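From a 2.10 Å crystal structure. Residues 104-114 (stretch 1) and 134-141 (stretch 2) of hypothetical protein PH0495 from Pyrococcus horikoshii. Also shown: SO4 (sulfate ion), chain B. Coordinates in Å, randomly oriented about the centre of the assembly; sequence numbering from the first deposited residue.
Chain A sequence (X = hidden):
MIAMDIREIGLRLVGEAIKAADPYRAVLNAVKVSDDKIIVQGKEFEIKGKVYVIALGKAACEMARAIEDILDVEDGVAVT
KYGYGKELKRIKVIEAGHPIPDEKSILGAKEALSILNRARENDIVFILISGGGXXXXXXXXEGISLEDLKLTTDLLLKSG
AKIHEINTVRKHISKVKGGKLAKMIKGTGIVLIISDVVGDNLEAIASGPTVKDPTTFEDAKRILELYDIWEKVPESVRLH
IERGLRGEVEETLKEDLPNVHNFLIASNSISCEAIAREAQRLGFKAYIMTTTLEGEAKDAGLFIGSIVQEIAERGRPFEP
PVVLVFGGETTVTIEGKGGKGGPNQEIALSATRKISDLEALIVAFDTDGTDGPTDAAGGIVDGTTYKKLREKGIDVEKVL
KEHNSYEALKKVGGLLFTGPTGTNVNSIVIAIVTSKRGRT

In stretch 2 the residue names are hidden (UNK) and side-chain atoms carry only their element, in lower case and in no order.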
# COMPACT_ATOMS: atom_id res chain seq x y z
N LYS A 104 8.42 -9.79 20.20
CA LYS A 104 7.30 -8.87 20.38
C LYS A 104 6.22 -9.14 19.33
O LYS A 104 5.03 -8.94 19.59
CB LYS A 104 7.79 -7.42 20.28
CG LYS A 104 8.70 -7.01 21.44
CD LYS A 104 7.96 -7.05 22.76
CE LYS A 104 8.90 -6.83 23.95
NZ LYS A 104 9.60 -5.51 23.91
N SER A 105 6.63 -9.62 18.16
CA SER A 105 5.69 -9.94 17.09
C SER A 105 4.79 -11.06 17.59
O SER A 105 3.58 -11.04 17.38
CB SER A 105 6.44 -10.43 15.85
OG SER A 105 7.35 -9.46 15.39
N ILE A 106 5.41 -12.04 18.24
CA ILE A 106 4.68 -13.17 18.78
C ILE A 106 3.78 -12.70 19.90
O ILE A 106 2.62 -13.09 19.98
CB ILE A 106 5.66 -14.24 19.32
CG1 ILE A 106 6.33 -14.95 18.14
CG2 ILE A 106 4.92 -15.23 20.22
CD1 ILE A 106 7.22 -16.11 18.54
N LEU A 107 4.32 -11.84 20.76
CA LEU A 107 3.55 -11.29 21.87
C LEU A 107 2.30 -10.59 21.34
O LEU A 107 1.22 -10.70 21.91
CB LEU A 107 4.40 -10.30 22.67
CG LEU A 107 3.69 -9.58 23.82
CD1 LEU A 107 3.15 -10.60 24.82
CD2 LEU A 107 4.67 -8.63 24.51
N GLY A 108 2.47 -9.88 20.23
CA GLY A 108 1.34 -9.18 19.63
C GLY A 108 0.29 -10.16 19.14
O GLY A 108 -0.90 -9.98 19.42
N ALA A 109 0.72 -11.18 18.42
CA ALA A 109 -0.20 -12.19 17.90
C ALA A 109 -0.93 -12.89 19.05
O ALA A 109 -2.14 -13.11 18.99
CB ALA A 109 0.57 -13.22 17.06
N LYS A 110 -0.19 -13.24 20.10
CA LYS A 110 -0.79 -13.90 21.26
C LYS A 110 -1.83 -12.99 21.89
O LYS A 110 -2.89 -13.45 22.32
CB LYS A 110 0.27 -14.26 22.30
CG LYS A 110 1.17 -15.41 21.91
CD LYS A 110 2.17 -15.71 23.02
CE LYS A 110 3.00 -16.93 22.70
NZ LYS A 110 2.17 -18.16 22.61
N GLU A 111 -1.52 -11.70 21.96
CA GLU A 111 -2.45 -10.72 22.52
C GLU A 111 -3.73 -10.70 21.69
O GLU A 111 -4.83 -10.59 22.22
CB GLU A 111 -1.82 -9.33 22.52
CG GLU A 111 -0.78 -9.11 23.60
CD GLU A 111 -1.40 -8.95 24.98
OE1 GLU A 111 -2.15 -9.85 25.42
OE2 GLU A 111 -1.14 -7.91 25.63
N ALA A 112 -3.57 -10.79 20.37
CA ALA A 112 -4.72 -10.77 19.47
C ALA A 112 -5.59 -12.02 19.66
O ALA A 112 -6.82 -11.93 19.67
CB ALA A 112 -4.26 -10.68 18.02
N LEU A 113 -4.97 -13.18 19.81
CA LEU A 113 -5.73 -14.41 20.00
C LEU A 113 -6.51 -14.34 21.31
O LEU A 113 -7.65 -14.80 21.40
CB LEU A 113 -4.81 -15.64 20.03
CG LEU A 113 -3.86 -15.88 18.85
CD1 LEU A 113 -3.50 -17.36 18.83
CD2 LEU A 113 -4.51 -15.48 17.54
N SER A 114 -5.88 -13.76 22.33
CA SER A 114 -6.51 -13.61 23.63
C SER A 114 -7.80 -12.81 23.49
O SER A 114 -8.83 -13.17 24.06
CB SER A 114 -5.55 -12.89 24.59
OG SER A 114 -6.22 -12.54 25.79
N UNK A 134 3.23 -8.71 8.16
CA UNK A 134 3.78 -10.07 8.16
C UNK A 134 4.82 -10.31 9.24
O UNK A 134 4.78 -11.34 9.93
c UNK A 134 4.39 -10.41 6.80
o UNK A 134 3.38 -10.56 5.81
N UNK A 135 5.75 -9.38 9.40
CA UNK A 135 6.81 -9.51 10.40
C UNK A 135 6.37 -9.02 11.77
O UNK A 135 6.73 -9.60 12.80
c UNK A 135 8.05 -8.74 9.95
N UNK A 136 5.57 -7.95 11.79
CA UNK A 136 5.08 -7.37 13.03
C UNK A 136 4.05 -8.22 13.76
O UNK A 136 3.90 -8.12 14.98
c UNK A 136 4.46 -6.00 12.75
c UNK A 136 6.32 -4.45 13.35
c UNK A 136 4.46 -3.70 11.81
c UNK A 136 5.35 -4.87 12.25
N UNK A 137 3.34 -9.05 13.01
CA UNK A 137 2.28 -9.87 13.57
C UNK A 137 2.45 -11.32 13.14
O UNK A 137 2.02 -11.70 12.06
c UNK A 137 -1.07 -10.82 13.22
c UNK A 137 0.94 -9.33 13.07
c UNK A 137 -1.74 -9.79 15.71
c UNK A 137 -0.59 -9.34 15.05
c UNK A 137 -2.55 -10.75 15.11
c UNK A 137 -0.25 -9.85 13.80
c UNK A 137 -2.21 -11.26 13.87
N UNK A 138 3.08 -12.12 14.00
CA UNK A 138 3.31 -13.51 13.67
C UNK A 138 3.35 -14.44 14.87
O UNK A 138 3.80 -14.08 15.96
c UNK A 138 4.61 -13.65 12.87
c UNK A 138 4.98 -15.09 12.52
o UNK A 138 3.43 -16.90 12.36
c UNK A 138 3.85 -15.85 11.83
o UNK A 138 3.39 -15.40 10.77
N UNK A 139 2.85 -15.66 14.66
CA UNK A 139 2.81 -16.70 15.67
C UNK A 139 2.96 -18.03 14.94
O UNK A 139 2.02 -18.50 14.30
c UNK A 139 1.49 -16.65 16.43
c UNK A 139 2.45 -17.47 18.59
c UNK A 139 -0.03 -17.48 18.23
c UNK A 139 1.33 -17.66 17.57
N UNK A 140 4.14 -18.65 15.00
CA UNK A 140 4.41 -19.93 14.34
C UNK A 140 3.50 -21.06 14.82
O UNK A 140 2.98 -21.01 15.94
c UNK A 140 6.44 -18.81 14.84
c UNK A 140 5.88 -20.20 14.68
c UNK A 140 5.37 -18.13 15.64
N UNK A 141 3.30 -22.07 13.98
CA UNK A 141 2.46 -23.21 14.33
C UNK A 141 3.13 -24.02 15.44
O UNK A 141 4.27 -23.74 15.82
c UNK A 141 -0.24 -23.62 12.76
c UNK A 141 1.15 -23.59 12.14
o UNK A 141 -0.47 -24.41 13.70
o UNK A 141 -1.12 -22.85 12.30
c UNK A 141 2.24 -24.10 13.10
S SO4 B . 3.83 -7.03 4.26
O1 SO4 B . 2.84 -7.95 3.68
O2 SO4 B . 5.10 -7.16 3.52
O3 SO4 B . 4.05 -7.35 5.69
O4 SO4 B . 3.34 -5.65 4.16

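Position 134 has a side chain of one carbon followed by one oxygen, and it lies too far from the helix of stretch 1 to touch it. A single hydroxyl on CB is serine. Ser134 serves the sulfate instead: its backbone N donates to O3 of the ion at 2.9 Å.

Position 135 carries one carbon and nothing more, pointing away from stretch 1. That is alanine. Ala135 contributes through its backbone: Ser105 OG donates a hydrogen bond to Ala135 O at 2.7 Å, using a carbonyl of stretch 2's own helical part.

Position 136 has four carbons, forked at the second, in the pattern of leucine. The side chain of Leu136 turns away, but its carbonyl faces the helix, and Ser105 CA approaches Leu136 O at 3.3 Å in a CA-H...O contact.

Position 137 shows one carbon and then a ring of six carbons, with no oxygen on it, lying by Ala109 and Ala112: phenylalanine. Phe137 is the first residue to leave helical phi/psi. Its CA-to-CB bond points away, yet the ring comes back to the helix. Ala109 CB sits over one face, while Ala112 CB meets the edge, 3.4 Å from Phe137 CZ. Gly108 offers only backbone here, its O 3.8 Å from Phe137 CE1.

Position 138 has three carbons, the third bearing two oxygens; this chain length and carboxylate make it glutamate. The end of Glu138 leads away from stretch 1, and Glu138 OE2 accepts a weak hydrogen bond from the backbone N of position 139 at 2.7 Å. Its carbonyl does the touching: Ile106 CA lies 3.1 Å from Glu138 O, another CA-H...O contact.

Position 139 again has four carbons forked at the second, set against Ile106, Ala109 and Leu113, hence leucine. Leu139 CB packs 3.6 Å from Ala109 CB, Leu139 CD1 lies 3.7 Å from Ile106 CG2, and Leu139 CD2 reaches Leu113 CD1 at 3.5 Å.

Position 140 has three carbons closing a ring onto the backbone N, beside Ile106, which only proline does. Pro140 CD rests 4.0 Å from Ile106 CD1.

Position 141 has three carbons, the third carrying two oxygens, and is out of reach of stretch 1: glutamate. Glu141 ends the segment outside the contact.

The rule is division by backbone and side chain. The face of the helix turned to stretch 2 carries small residues, Ser105, Gly108, Ala109 and Ala112; one hydroxyl and two CA-H groups meet carbonyls of stretch 2, two from its helical part and one from the loop, while Phe137 and Leu139 supply most of the apolar packing, with Pro140 adding a contact to Ile106. Leu139 has the largest covered area, and the two stretches together bury 503 Å².

Stretch 2 134-141: SALFELPE
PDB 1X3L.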